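Local coordinates for protein PLP-Dependent L-Arginine Hydroxylase MppP (Streptomyces wadayamensis, PDB 6C9B) that oxidises L-arginine with pyridoxal 5'-phosphate as cofactor, working as an oxidase rather than an oxygenase, and binds its product 4-hydroxy-2-ketoarginine, at residues V108-P113 with L127-V132; V150-V155 with G182-L187; L19-N24 with H330-P335; A30-S35 with A354-T359. All blocks are in the same frame, centred on the assembly; numbering follows the deposited sequence.

Interaction 1: V108-P113 with L127-V132; sequences VALVHP and LDLVPV
Val108 overlaps Leu129 of the neighbouring strand and Leu127 just before it: its CG2 lies 4.1 Å from Leu127 CB, and its CB is 4.0 Å from Leu129 CD2. The contact joins the two strands of a beta-alpha-beta unit in the large sheet of this class I aminotransferase fold, in which helix 116-124 connects strand 107-112 to strand 128-133. The strands are parallel and twisted, their local axes 40° apart. Val108, Ala109, Leu110 and Val111 pair with Leu129, Val130, Pro131 and Val132 in turn. The backbone bonds run from Val108 N to Asp128 O (2.8 Å), then Val130 N to Val108 O, Leu110 N to Val130 O, Val132 N to Leu110 O, and His112 N to Val132 O. The last is the most bent, with 141° at the hydrogen.

On the face bearing Val108 and Leu129, Leu110 CD2 meets Leu129 CD1 at 4.3 Å, and helix 116-124 covers this layer through Ile118 on Leu110 and Ala119 on Leu129. That helix carries Asp120, which binds magnesium in another structure of this protein; no magnesium is bound to this chain here. On the other face Ala109 CB sits 3.9 Å from Val132 CG2, with Leu137 of helix 134-139 packed on Val132. Pro131 CA also approaches Leu110 O, in a CA-H...O contact. His112 ND1 is hydrogen-bonded to Glu133 OE2, and the His112 and Pro131 side chains lie side by side, pointing the same way, with His112 CB 3.8 Å from Pro131 CB.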
loop_
_atom_site.group_PDB
_atom_site.type_symbol
_atom_site.label_atom_id
_atom_site.label_comp_id
_atom_site.label_asym_id
_atom_site.label_seq_id
_atom_site.Cartn_x
_atom_site.Cartn_y
_atom_site.Cartn_z
ATOM N N VAL B 108 -3.013 -24.036 -0.002
ATOM C CA VAL B 108 -2.954 -23.441 1.333
ATOM C C VAL B 108 -4.198 -23.850 2.100
ATOM O O VAL B 108 -5.308 -23.743 1.573
ATOM C CB VAL B 108 -2.864 -21.901 1.252
ATOM C CG1 VAL B 108 -2.863 -21.242 2.609
ATOM C CG2 VAL B 108 -1.644 -21.492 0.465
ATOM N N ALA B 109 -4.015 -24.341 3.328
ATOM C CA ALA B 109 -5.142 -24.558 4.228
ATOM C C ALA B 109 -5.426 -23.239 4.932
ATOM O O ALA B 109 -4.508 -22.610 5.470
ATOM C CB ALA B 109 -4.822 -25.673 5.223
ATOM N N LEU B 110 -6.685 -22.778 4.866
ATOM C CA LEU B 110 -7.067 -21.466 5.350
ATOM C C LEU B 110 -8.299 -21.559 6.238
ATOM O O LEU B 110 -9.269 -22.245 5.894
ATOM C CB LEU B 110 -7.364 -20.518 4.186
ATOM C CG LEU B 110 -7.848 -19.121 4.519
ATOM C CD1 LEU B 110 -6.833 -18.324 5.312
ATOM C CD2 LEU B 110 -8.135 -18.398 3.250
ATOM N N VAL B 111 -8.242 -20.898 7.393
ATOM C CA VAL B 111 -9.402 -20.912 8.288
ATOM C C VAL B 111 -10.621 -20.316 7.583
ATOM O O VAL B 111 -10.522 -19.380 6.780
ATOM C CB VAL B 111 -9.087 -20.177 9.603
ATOM C CG1 VAL B 111 -8.776 -18.688 9.366
ATOM C CG2 VAL B 111 -10.233 -20.349 10.585
ATOM N N HIS B 112 -11.786 -20.896 7.863
ATOM C CA HIS B 112 -13.025 -20.537 7.195
ATOM C C HIS B 112 -14.099 -20.461 8.276
ATOM O O HIS B 112 -14.266 -21.420 9.039
ATOM C CB HIS B 112 -13.368 -21.604 6.151
ATOM C CG HIS B 112 -14.620 -21.338 5.384
ATOM N ND1 HIS B 112 -15.796 -22.034 5.603
ATOM C CD2 HIS B 112 -14.876 -20.473 4.377
ATOM C CE1 HIS B 112 -16.722 -21.591 4.770
ATOM N NE2 HIS B 112 -16.192 -20.649 4.016
ATOM N N PRO B 113 -14.834 -19.349 8.395
ATOM C CA PRO B 113 -14.733 -18.102 7.647
ATOM C C PRO B 113 -13.527 -17.295 8.065
ATOM O O PRO B 113 -12.922 -17.560 9.118
ATOM C CB PRO B 113 -16.029 -17.382 8.017
ATOM C CG PRO B 113 -16.223 -17.801 9.462
ATOM C CD PRO B 113 -15.834 -19.260 9.479
ATOM N N LEU B 127 -2.868 -19.647 -5.702
ATOM C CA LEU B 127 -2.899 -20.664 -4.667
ATOM C C LEU B 127 -4.279 -21.316 -4.583
ATOM O O LEU B 127 -5.311 -20.633 -4.539
ATOM C CB LEU B 127 -2.480 -20.050 -3.332
ATOM C CG LEU B 127 -1.023 -19.579 -3.454
ATOM C CD1 LEU B 127 -0.619 -18.502 -2.521
ATOM C CD2 LEU B 127 -0.038 -20.792 -3.405
ATOM N N ASP B 128 -4.294 -22.645 -4.540
ATOM C CA ASP B 128 -5.527 -23.390 -4.312
ATOM C C ASP B 128 -5.794 -23.411 -2.820
ATOM O O ASP B 128 -4.871 -23.585 -2.021
ATOM C CB ASP B 128 -5.394 -24.811 -4.846
ATOM C CG ASP B 128 -6.716 -25.586 -4.834
ATOM O OD1 ASP B 128 -7.796 -24.966 -4.935
ATOM O OD2 ASP B 128 -6.664 -26.827 -4.736
ATOM N N LEU B 129 -7.048 -23.210 -2.431
ATOM C CA LEU B 129 -7.375 -23.072 -1.022
ATOM C C LEU B 129 -8.158 -24.276 -0.514
ATOM O O LEU B 129 -9.089 -24.753 -1.176
ATOM C CB LEU B 129 -8.196 -21.826 -0.768
ATOM C CG LEU B 129 -7.525 -20.529 -1.148
ATOM C CD1 LEU B 129 -8.487 -19.338 -0.884
ATOM C CD2 LEU B 129 -6.235 -20.382 -0.376
ATOM N N VAL B 130 -7.786 -24.743 0.671
ATOM C CA VAL B 130 -8.513 -25.807 1.360
ATOM C C VAL B 130 -9.105 -25.195 2.623
ATOM O O VAL B 130 -8.345 -24.763 3.497
ATOM C CB VAL B 130 -7.603 -26.992 1.719
ATOM C CG1 VAL B 130 -8.445 -28.088 2.349
ATOM C CG2 VAL B 130 -6.878 -27.493 0.514
ATOM N N PRO B 131 -10.431 -25.127 2.776
ATOM C CA PRO B 131 -10.989 -24.524 3.994
ATOM C C PRO B 131 -10.836 -25.421 5.209
ATOM O O PRO B 131 -11.010 -26.637 5.120
ATOM C CB PRO B 131 -12.467 -24.346 3.651
ATOM C CG PRO B 131 -12.752 -25.401 2.661
ATOM C CD PRO B 131 -11.500 -25.498 1.825
ATOM N N VAL B 132 -10.515 -24.809 6.344
ATOM C CA VAL B 132 -10.498 -25.493 7.638
ATOM C C VAL B 132 -11.489 -24.774 8.535
ATOM O O VAL B 132 -11.291 -23.599 8.863
ATOM C CB VAL B 132 -9.104 -25.504 8.274
ATOM C CG1 VAL B 132 -9.115 -26.345 9.543
ATOM C CG2 VAL B 132 -8.079 -26.038 7.293
#

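Interaction 2: V150-V155 with G182-L187; sequences VGCVFV and GTVLAL
A beta-alpha-beta unit, built of strand 152-156, helix 168-181 and strand 184-188, brings Cys152 beside Val184 and Phe154 beside Ala186 near the middle of the large mixed, mostly parallel sheet. Four backbone bonds join the strands: Val184 N to Gly151 O, Val153 N to Val184 O, Ala186 N to Val153 O and Val155 N to Ala186 O, the third nearly straight at 173°. On the face of Cys152 and Phe154, the small Ala186 is shared by two larger neighbours. Its CB lies 3.6 Å from Phe154 CD2 and 3.9 Å from Cys152 SG, while Ala186 O stands over one face of the phenyl ring, displaced to the rim. Helix 90-101 packs on this layer through Met94 and Leu97. Across the sheet, Leu187 CD2 meets Val155 CB at 4.0 Å, and Leu185 CD1 comes 3.6 Å from Val153 O; Leu174 of helix 168-181 packs on Val155 and Leu185. That helix ends in a Schellman motif at Gly182, whose positive phi turns the chain into the strand. Just beyond, Thr183 has CG2 anti to its backbone N, where the methyl meets Cys152 N at 3.6 Å. Thr183 OG1 is buried without a partner in the model. No side-chain hydrogen bond links the two segments, which are joined by backbone bonds and apolar packing.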
loop_
_atom_site.group_PDB
_atom_site.type_symbol
_atom_site.label_atom_id
_atom_site.label_comp_id
_atom_site.label_asym_id
_atom_site.label_seq_id
_atom_site.Cartn_x
_atom_site.Cartn_y
_atom_site.Cartn_z
ATOM N N VAL B 150 -0.769 -29.602 1.562
ATOM C CA VAL B 150 -0.666 -28.151 1.481
ATOM C C VAL B 150 0.749 -27.730 1.845
ATOM O O VAL B 150 1.478 -28.440 2.540
ATOM C CB VAL B 150 -1.683 -27.423 2.387
ATOM C CG1 VAL B 150 -3.098 -27.803 2.009
ATOM C CG2 VAL B 150 -1.420 -27.743 3.862
ATOM N N GLY B 151 1.124 -26.542 1.381
ATOM C CA GLY B 151 2.437 -26.001 1.673
ATOM C C GLY B 151 2.428 -24.963 2.778
ATOM O O GLY B 151 3.497 -24.510 3.220
ATOM N N CYS B 152 1.226 -24.561 3.198
ATOM C CA CYS B 152 1.035 -23.489 4.167
ATOM C C CYS B 152 -0.311 -23.705 4.827
ATOM O O CYS B 152 -1.267 -24.117 4.166
ATOM C CB CYS B 152 1.073 -22.118 3.500
ATOM S SG CYS B 152 0.784 -20.733 4.570
ATOM N N VAL B 153 -0.341 -23.466 6.131
ATOM C CA VAL B 153 -1.563 -23.380 6.930
ATOM C C VAL B 153 -1.652 -21.944 7.393
ATOM O O VAL B 153 -0.681 -21.419 7.947
ATOM C CB VAL B 153 -1.515 -24.333 8.137
ATOM C CG1 VAL B 153 -2.743 -24.145 9.012
ATOM C CG2 VAL B 153 -1.405 -25.789 7.693
ATOM N N PHE B 154 -2.782 -21.291 7.120
ATOM C CA PHE B 154 -2.949 -19.865 7.399
ATOM C C PHE B 154 -4.082 -19.672 8.400
ATOM O O PHE B 154 -5.228 -20.061 8.126
ATOM C CB PHE B 154 -3.247 -19.110 6.114
ATOM C CG PHE B 154 -3.142 -17.617 6.252
ATOM C CD1 PHE B 154 -4.081 -16.900 6.987
ATOM C CD2 PHE B 154 -2.147 -16.934 5.632
ATOM C CE1 PHE B 154 -3.972 -15.518 7.103
ATOM C CE2 PHE B 154 -2.053 -15.563 5.736
ATOM C CZ PHE B 154 -2.961 -14.865 6.489
ATOM N N VAL B 155 -3.775 -19.035 9.538
ATOM C CA VAL B 155 -4.754 -18.836 10.605
ATOM C C VAL B 155 -4.821 -17.358 10.966
ATOM O O VAL B 155 -3.798 -16.731 11.268
ATOM C CB VAL B 155 -4.426 -19.658 11.864
ATOM C CG1 VAL B 155 -5.486 -19.399 12.974
ATOM C CG2 VAL B 155 -4.375 -21.140 11.545
ATOM N N GLY B 182 7.211 -29.888 7.403
ATOM C CA GLY B 182 7.862 -28.920 6.539
ATOM C C GLY B 182 6.943 -27.855 5.988
ATOM O O GLY B 182 7.294 -27.195 5.008
ATOM N N THR B 183 5.789 -27.647 6.619
ATOM C CA THR B 183 4.764 -26.715 6.188
ATOM C C THR B 183 5.035 -25.320 6.768
ATOM O O THR B 183 5.520 -25.196 7.892
ATOM C CB THR B 183 3.401 -27.218 6.685
ATOM O OG1 THR B 183 3.311 -28.633 6.504
ATOM C CG2 THR B 183 2.252 -26.566 5.951
ATOM N N VAL B 184 4.677 -24.280 6.015
ATOM C CA VAL B 184 4.716 -22.912 6.540
ATOM C C VAL B 184 3.480 -22.676 7.402
ATOM O O VAL B 184 2.356 -22.923 6.960
ATOM C CB VAL B 184 4.761 -21.874 5.402
ATOM C CG1 VAL B 184 4.734 -20.477 5.975
ATOM C CG2 VAL B 184 6.009 -22.042 4.532
ATOM N N LEU B 185 3.675 -22.178 8.620
ATOM C CA LEU B 185 2.562 -21.710 9.449
ATOM C C LEU B 185 2.515 -20.187 9.350
ATOM O O LEU B 185 3.486 -19.518 9.705
ATOM C CB LEU B 185 2.721 -22.154 10.904
ATOM C CG LEU B 185 1.608 -21.716 11.879
ATOM C CD1 LEU B 185 0.255 -22.078 11.374
ATOM C CD2 LEU B 185 1.871 -22.371 13.212
ATOM N N ALA B 186 1.395 -19.650 8.869
ATOM C CA ALA B 186 1.221 -18.214 8.691
ATOM C C ALA B 186 0.087 -17.750 9.573
ATOM O O ALA B 186 -0.965 -18.386 9.599
ATOM C CB ALA B 186 0.904 -17.860 7.247
ATOM N N LEU B 187 0.292 -16.631 10.270
ATOM C CA LEU B 187 -0.708 -16.084 11.158
ATOM C C LEU B 187 -1.002 -14.651 10.760
ATOM O O LEU B 187 -0.080 -13.893 10.445
ATOM C CB LEU B 187 -0.248 -16.079 12.619
ATOM C CG LEU B 187 0.218 -17.387 13.226
ATOM C CD1 LEU B 187 0.590 -17.116 14.667
ATOM C CD2 LEU B 187 -0.864 -18.415 13.107
#

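Interaction 3: L19-N24 with H330-P335; sequences LNSELN and HVFALP
Leu23 meets the chain around Val331 from CB to CD1. Its CB lies 3.5 Å from His330 O, and CG, set anti to the carbonyl carbon (chi1 -59°), is still within 4.1 Å of that oxygen. Further out, CD1 reaches Val331 CG2 at 3.6 Å and lies 4.1 Å from His330 O, the leucine and valine side chains meeting at a slant. Pro361 and Ser365 of helix 359-372 also pack on Leu23. The Leu23 carbonyl oxygen takes a nearly straight bond from Phe332 N (3.0 Å, 170°). This bond, together with the backbone bond between Phe332 and Ile25, adds the short, weakly bonded strand 23-24 in parallel to the edge of the mixed sheet in the domain formed by the N-terminal and C-terminal parts of the chain, as in class I aminotransferases. Beside the strand pair, Ser21 OG lies at the edge of the Phe332 ring, near its plane, 3.4 Å from Phe332 CD2. Ser21 OG accepts from Leu23 N at 3.1 Å, forming an ST turn, and gives a weak bond to His330 O at 3.4 Å. His330, with positive phi, closes helix 319-327 as the C-prime residue of a Schellman motif. Asn24 OD1 bonds to Ala26 N, and its ND2 to Asp27 OD2, Asp27 being a residue of the product pocket.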
loop_
_atom_site.group_PDB
_atom_site.type_symbol
_atom_site.label_atom_id
_atom_site.label_comp_id
_atom_site.label_asym_id
_atom_site.label_seq_id
_atom_site.Cartn_x
_atom_site.Cartn_y
_atom_site.Cartn_z
ATOM N N LEU B 19 -18.675 4.370 3.307
ATOM C CA LEU B 19 -17.551 5.194 3.753
ATOM C C LEU B 19 -17.940 6.637 4.017
ATOM O O LEU B 19 -17.287 7.314 4.819
ATOM C CB LEU B 19 -16.437 5.176 2.714
ATOM C CG LEU B 19 -15.420 4.049 2.761
ATOM C CD1 LEU B 19 -14.391 4.299 1.669
ATOM C CD2 LEU B 19 -14.759 3.966 4.126
ATOM N N ASN B 20 -18.958 7.141 3.321
ATOM C CA ASN B 20 -19.304 8.553 3.387
ATOM C C ASN B 20 -20.609 8.793 4.133
ATOM O O ASN B 20 -21.149 9.907 4.095
ATOM C CB ASN B 20 -19.355 9.120 1.968
ATOM C CG ASN B 20 -18.031 8.945 1.257
ATOM O OD1 ASN B 20 -17.060 9.618 1.591
ATOM N ND2 ASN B 20 -17.966 8.005 0.321
ATOM N N SER B 21 -21.095 7.783 4.850
ATOM C CA SER B 21 -22.358 7.844 5.571
ATOM C C SER B 21 -22.116 8.062 7.059
ATOM O O SER B 21 -21.137 7.576 7.630
ATOM C CB SER B 21 -23.161 6.556 5.359
ATOM O OG SER B 21 -24.104 6.368 6.402
ATOM N N GLU B 22 -23.032 8.806 7.686
ATOM C CA GLU B 22 -22.934 9.052 9.119
ATOM C C GLU B 22 -23.115 7.772 9.928
ATOM O O GLU B 22 -22.508 7.620 10.997
ATOM C CB GLU B 22 -23.975 10.104 9.535
ATOM C CG GLU B 22 -23.741 11.491 8.912
ATOM C CD GLU B 22 -25.006 12.352 8.860
ATOM O OE1 GLU B 22 -25.947 12.090 9.640
ATOM O OE2 GLU B 22 -25.058 13.293 8.034
ATOM N N LEU B 23 -23.939 6.841 9.446
ATOM C CA LEU B 23 -24.202 5.622 10.189
ATOM C C LEU B 23 -23.539 4.452 9.489
ATOM O O LEU B 23 -24.183 3.450 9.166
ATOM C CB LEU B 23 -25.705 5.403 10.359
ATOM C CG LEU B 23 -26.366 6.575 11.095
ATOM C CD1 LEU B 23 -27.858 6.388 11.150
ATOM C CD2 LEU B 23 -25.842 6.713 12.515
ATOM N N ASN B 24 -22.244 4.601 9.244
ATOM C CA ASN B 24 -21.409 3.509 8.747
ATOM C C ASN B 24 -21.099 2.602 9.934
ATOM O O ASN B 24 -20.445 3.025 10.890
ATOM C CB ASN B 24 -20.157 4.094 8.090
ATOM C CG ASN B 24 -19.011 3.087 7.926
ATOM O OD1 ASN B 24 -19.160 1.885 8.150
ATOM N ND2 ASN B 24 -17.839 3.602 7.545
ATOM N N HIS B 330 -30.378 4.706 5.722
ATOM C CA HIS B 330 -29.033 5.278 5.700
ATOM C C HIS B 330 -28.122 4.687 6.774
ATOM O O HIS B 330 -27.187 5.350 7.230
ATOM C CB HIS B 330 -29.090 6.802 5.823
ATOM C CG HIS B 330 -30.017 7.442 4.838
ATOM N ND1 HIS B 330 -31.315 7.787 5.149
ATOM C CD2 HIS B 330 -29.840 7.780 3.539
ATOM C CE1 HIS B 330 -31.893 8.320 4.088
ATOM N NE2 HIS B 330 -31.019 8.329 3.098
ATOM N N VAL B 331 -28.380 3.442 7.182
ATOM C CA VAL B 331 -27.487 2.671 8.049
ATOM C C VAL B 331 -26.816 1.620 7.188
ATOM O O VAL B 331 -27.493 0.922 6.424
ATOM C CB VAL B 331 -28.246 2.011 9.211
ATOM C CG1 VAL B 331 -27.362 1.032 9.958
ATOM C CG2 VAL B 331 -28.793 3.098 10.151
ATOM N N PHE B 332 -25.495 1.504 7.313
ATOM C CA PHE B 332 -24.716 0.583 6.480
ATOM C C PHE B 332 -23.978 -0.435 7.335
ATOM O O PHE B 332 -22.975 -0.110 7.984
ATOM C CB PHE B 332 -23.737 1.351 5.597
ATOM C CG PHE B 332 -24.412 2.172 4.551
ATOM C CD1 PHE B 332 -24.723 1.623 3.318
ATOM C CD2 PHE B 332 -24.770 3.492 4.806
ATOM C CE1 PHE B 332 -25.358 2.380 2.349
ATOM C CE2 PHE B 332 -25.405 4.241 3.842
ATOM C CZ PHE B 332 -25.704 3.685 2.615
ATOM N N ALA B 333 -24.425 -1.693 7.267
ATOM C CA ALA B 333 -23.746 -2.810 7.894
ATOM C C ALA B 333 -23.108 -3.668 6.798
ATOM O O ALA B 333 -22.927 -3.212 5.660
ATOM C CB ALA B 333 -24.734 -3.588 8.769
ATOM N N LEU B 334 -22.716 -4.888 7.147
ATOM C CA LEU B 334 -22.028 -5.754 6.200
ATOM C C LEU B 334 -22.681 -7.131 6.176
ATOM O O LEU B 334 -22.736 -7.804 7.224
ATOM C CB LEU B 334 -20.558 -5.845 6.598
ATOM C CG LEU B 334 -19.518 -6.280 5.598
ATOM C CD1 LEU B 334 -19.537 -5.342 4.431
ATOM C CD2 LEU B 334 -18.154 -6.279 6.305
ATOM N N PRO B 335 -23.187 -7.604 5.033
ATOM C CA PRO B 335 -23.645 -8.999 4.976
ATOM C C PRO B 335 -22.488 -9.953 5.160
ATOM O O PRO B 335 -21.361 -9.693 4.737
ATOM C CB PRO B 335 -24.246 -9.146 3.576
ATOM C CG PRO B 335 -24.391 -7.719 3.049
ATOM C CD PRO B 335 -23.329 -6.924 3.733
#

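Interaction 4: A30-S35 with A354-T359; sequences ARQALS and ALSRST
Two arginines lie together with like charges close: Arg31 CD sits over the centre of the Arg357 guanidinium, 3.9 Å from its CZ. The two guanidinium planes are turned 84° to each other, with Arg31 NE 4.0 Å from Arg357 NH2. Ala354 CB covers the opposite face of the Arg357 group near its rim. The repulsion is probably offset by nearby acceptors, since Arg31 NE forms a salt bridge with Asp27 OD1, and Arg357 gives NE to Asn24 O and NH2 to Asp27 O. Ser356 O is gripped from opposite faces of its plane, by Arg31 N at 2.9 Å and by Arg357 NH1, also at 2.9 Å. Ser356 is the centre of an inverse gamma turn, which follows strand 350-354 and leads into helix 359-372; the other segment is the loop between strand 23-24 and helix 36-43. The Arg357 side chain is about 7 Å from the bound product; Asp27 and His29, just before segment 30-35, belong to its pocket. Elsewhere in the contact, Ala30 CA lies 3.6 Å from Ser356 CB. Gln32 packs CB 3.7 Å from Arg357 C, and Phe280 of helix 256-291 touches its side chain. One water bridges the loops, donating to Arg31 O and accepting from Ser358 N, at the N-cap position of helix 359-372.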
loop_
_atom_site.group_PDB
_atom_site.type_symbol
_atom_site.label_atom_id
_atom_site.label_comp_id
_atom_site.label_asym_id
_atom_site.label_seq_id
_atom_site.Cartn_x
_atom_site.Cartn_y
_atom_site.Cartn_z
ATOM N N ALA B 30 -11.116 1.691 12.887
ATOM C CA ALA B 30 -11.477 2.436 14.090
ATOM C C ALA B 30 -11.838 3.871 13.730
ATOM O O ALA B 30 -11.004 4.616 13.191
ATOM C CB ALA B 30 -10.334 2.392 15.101
ATOM N N ARG B 31 -13.075 4.256 14.050
ATOM C CA ARG B 31 -13.577 5.582 13.734
ATOM C C ARG B 31 -14.193 6.285 14.949
ATOM O O ARG B 31 -14.832 7.332 14.784
ATOM C CB ARG B 31 -14.576 5.477 12.564
ATOM C CG ARG B 31 -13.975 4.744 11.308
ATOM C CD ARG B 31 -14.918 4.679 10.104
ATOM N NE ARG B 31 -14.337 3.873 9.016
ATOM C CZ ARG B 31 -13.431 4.326 8.150
ATOM N NH1 ARG B 31 -12.982 5.574 8.231
ATOM N NH2 ARG B 31 -12.968 3.528 7.199
ATOM N N GLN B 32 -13.999 5.762 16.163
ATOM C CA GLN B 32 -14.459 6.473 17.350
ATOM C C GLN B 32 -13.582 7.700 17.605
ATOM O O GLN B 32 -12.529 7.892 16.990
ATOM C CB GLN B 32 -14.451 5.554 18.570
ATOM C CG GLN B 32 -13.051 5.092 18.988
ATOM C CD GLN B 32 -12.615 3.776 18.354
ATOM O OE1 GLN B 32 -12.922 3.462 17.189
ATOM N NE2 GLN B 32 -11.880 2.990 19.130
ATOM N N ALA B 33 -14.023 8.533 18.537
ATOM C CA ALA B 33 -13.261 9.719 18.884
ATOM C C ALA B 33 -11.929 9.338 19.521
ATOM O O ALA B 33 -11.802 8.308 20.190
ATOM C CB ALA B 33 -14.055 10.594 19.857
ATOM N N LEU B 34 -10.934 10.195 19.312
ATOM C CA LEU B 34 -9.675 10.067 20.029
ATOM C C LEU B 34 -9.893 10.256 21.522
ATOM O O LEU B 34 -10.692 11.097 21.942
ATOM C CB LEU B 34 -8.692 11.131 19.562
ATOM C CG LEU B 34 -8.230 11.016 18.112
ATOM C CD1 LEU B 34 -7.672 12.327 17.606
ATOM C CD2 LEU B 34 -7.216 9.923 17.991
ATOM N N SER B 35 -9.137 9.516 22.325
ATOM C CA SER B 35 -9.079 9.806 23.755
ATOM C C SER B 35 -8.258 11.070 23.988
ATOM O O SER B 35 -7.524 11.517 23.106
ATOM C CB SER B 35 -8.449 8.641 24.510
ATOM O OG SER B 35 -7.059 8.582 24.209
ATOM N N ALA B 354 -19.806 -3.076 12.979
ATOM C CA ALA B 354 -18.552 -2.509 13.458
ATOM C C ALA B 354 -18.735 -1.837 14.808
ATOM O O ALA B 354 -19.635 -1.010 14.984
ATOM C CB ALA B 354 -18.022 -1.469 12.467
ATOM N N LEU B 355 -17.873 -2.186 15.760
ATOM C CA LEU B 355 -17.963 -1.669 17.121
ATOM C C LEU B 355 -16.981 -0.532 17.397
ATOM O O LEU B 355 -17.136 0.172 18.405
ATOM C CB LEU B 355 -17.721 -2.788 18.126
ATOM C CG LEU B 355 -18.694 -3.973 18.094
ATOM C CD1 LEU B 355 -18.313 -4.942 19.198
ATOM C CD2 LEU B 355 -20.147 -3.532 18.263
ATOM N N SER B 356 -15.973 -0.341 16.538
ATOM C CA SER B 356 -15.018 0.758 16.728
ATOM C C SER B 356 -15.633 2.030 16.164
ATOM O O SER B 356 -15.232 2.556 15.123
ATOM C CB SER B 356 -13.679 0.449 16.076
ATOM O OG SER B 356 -13.063 -0.643 16.743
ATOM N N ARG B 357 -16.619 2.523 16.915
ATOM C CA ARG B 357 -17.486 3.625 16.540
ATOM C C ARG B 357 -17.850 4.357 17.817
ATOM O O ARG B 357 -17.952 3.752 18.881
ATOM C CB ARG B 357 -18.786 3.159 15.873
ATOM C CG ARG B 357 -18.606 2.431 14.559
ATOM C CD ARG B 357 -18.067 3.363 13.536
ATOM N NE ARG B 357 -18.067 2.763 12.203
ATOM C CZ ARG B 357 -17.120 1.968 11.730
ATOM N NH1 ARG B 357 -16.046 1.646 12.459
ATOM N NH2 ARG B 357 -17.252 1.497 10.510
ATOM N N SER B 358 -18.077 5.656 17.704
ATOM C CA SER B 358 -18.652 6.366 18.833
ATOM C C SER B 358 -19.982 5.725 19.204
ATOM O O SER B 358 -20.725 5.250 18.343
ATOM C CB SER B 358 -18.815 7.845 18.489
ATOM O OG SER B 358 -17.535 8.447 18.381
ATOM N N THR B 359 -20.271 5.689 20.504
ATOM C CA THR B 359 -21.396 4.898 20.975
ATOM C C THR B 359 -22.713 5.448 20.457
ATOM O O THR B 359 -23.629 4.678 20.157
ATOM C CB THR B 359 -21.377 4.845 22.505
ATOM O OG1 THR B 359 -20.113 4.323 22.938
ATOM C CG2 THR B 359 -22.477 3.950 23.042
HETATM O O HOH W 1 -17.613 6.856 15.149
#

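In the fold
Interactions 1 and 2 come in series along the chain, and both belong to the seven-stranded sheet, where strands 107-112 and 152-156 are neighbours; their centres are 10 Å apart, and Ala109 probably hydrogen-bonds to both Cys152 and Phe154. Interactions 3 and 4 cross along the chain, each pairing an N-terminal segment with a C-terminal one, and enclose the first two in the loops they close. Their centres are 14 Å apart, and Leu19 packs on Arg31 between them. The two pairs are 30 to 35 Å apart between centres. The first thus builds the large sheet, while the second ties the two ends of the chain together beside the product pocket and the second subunit.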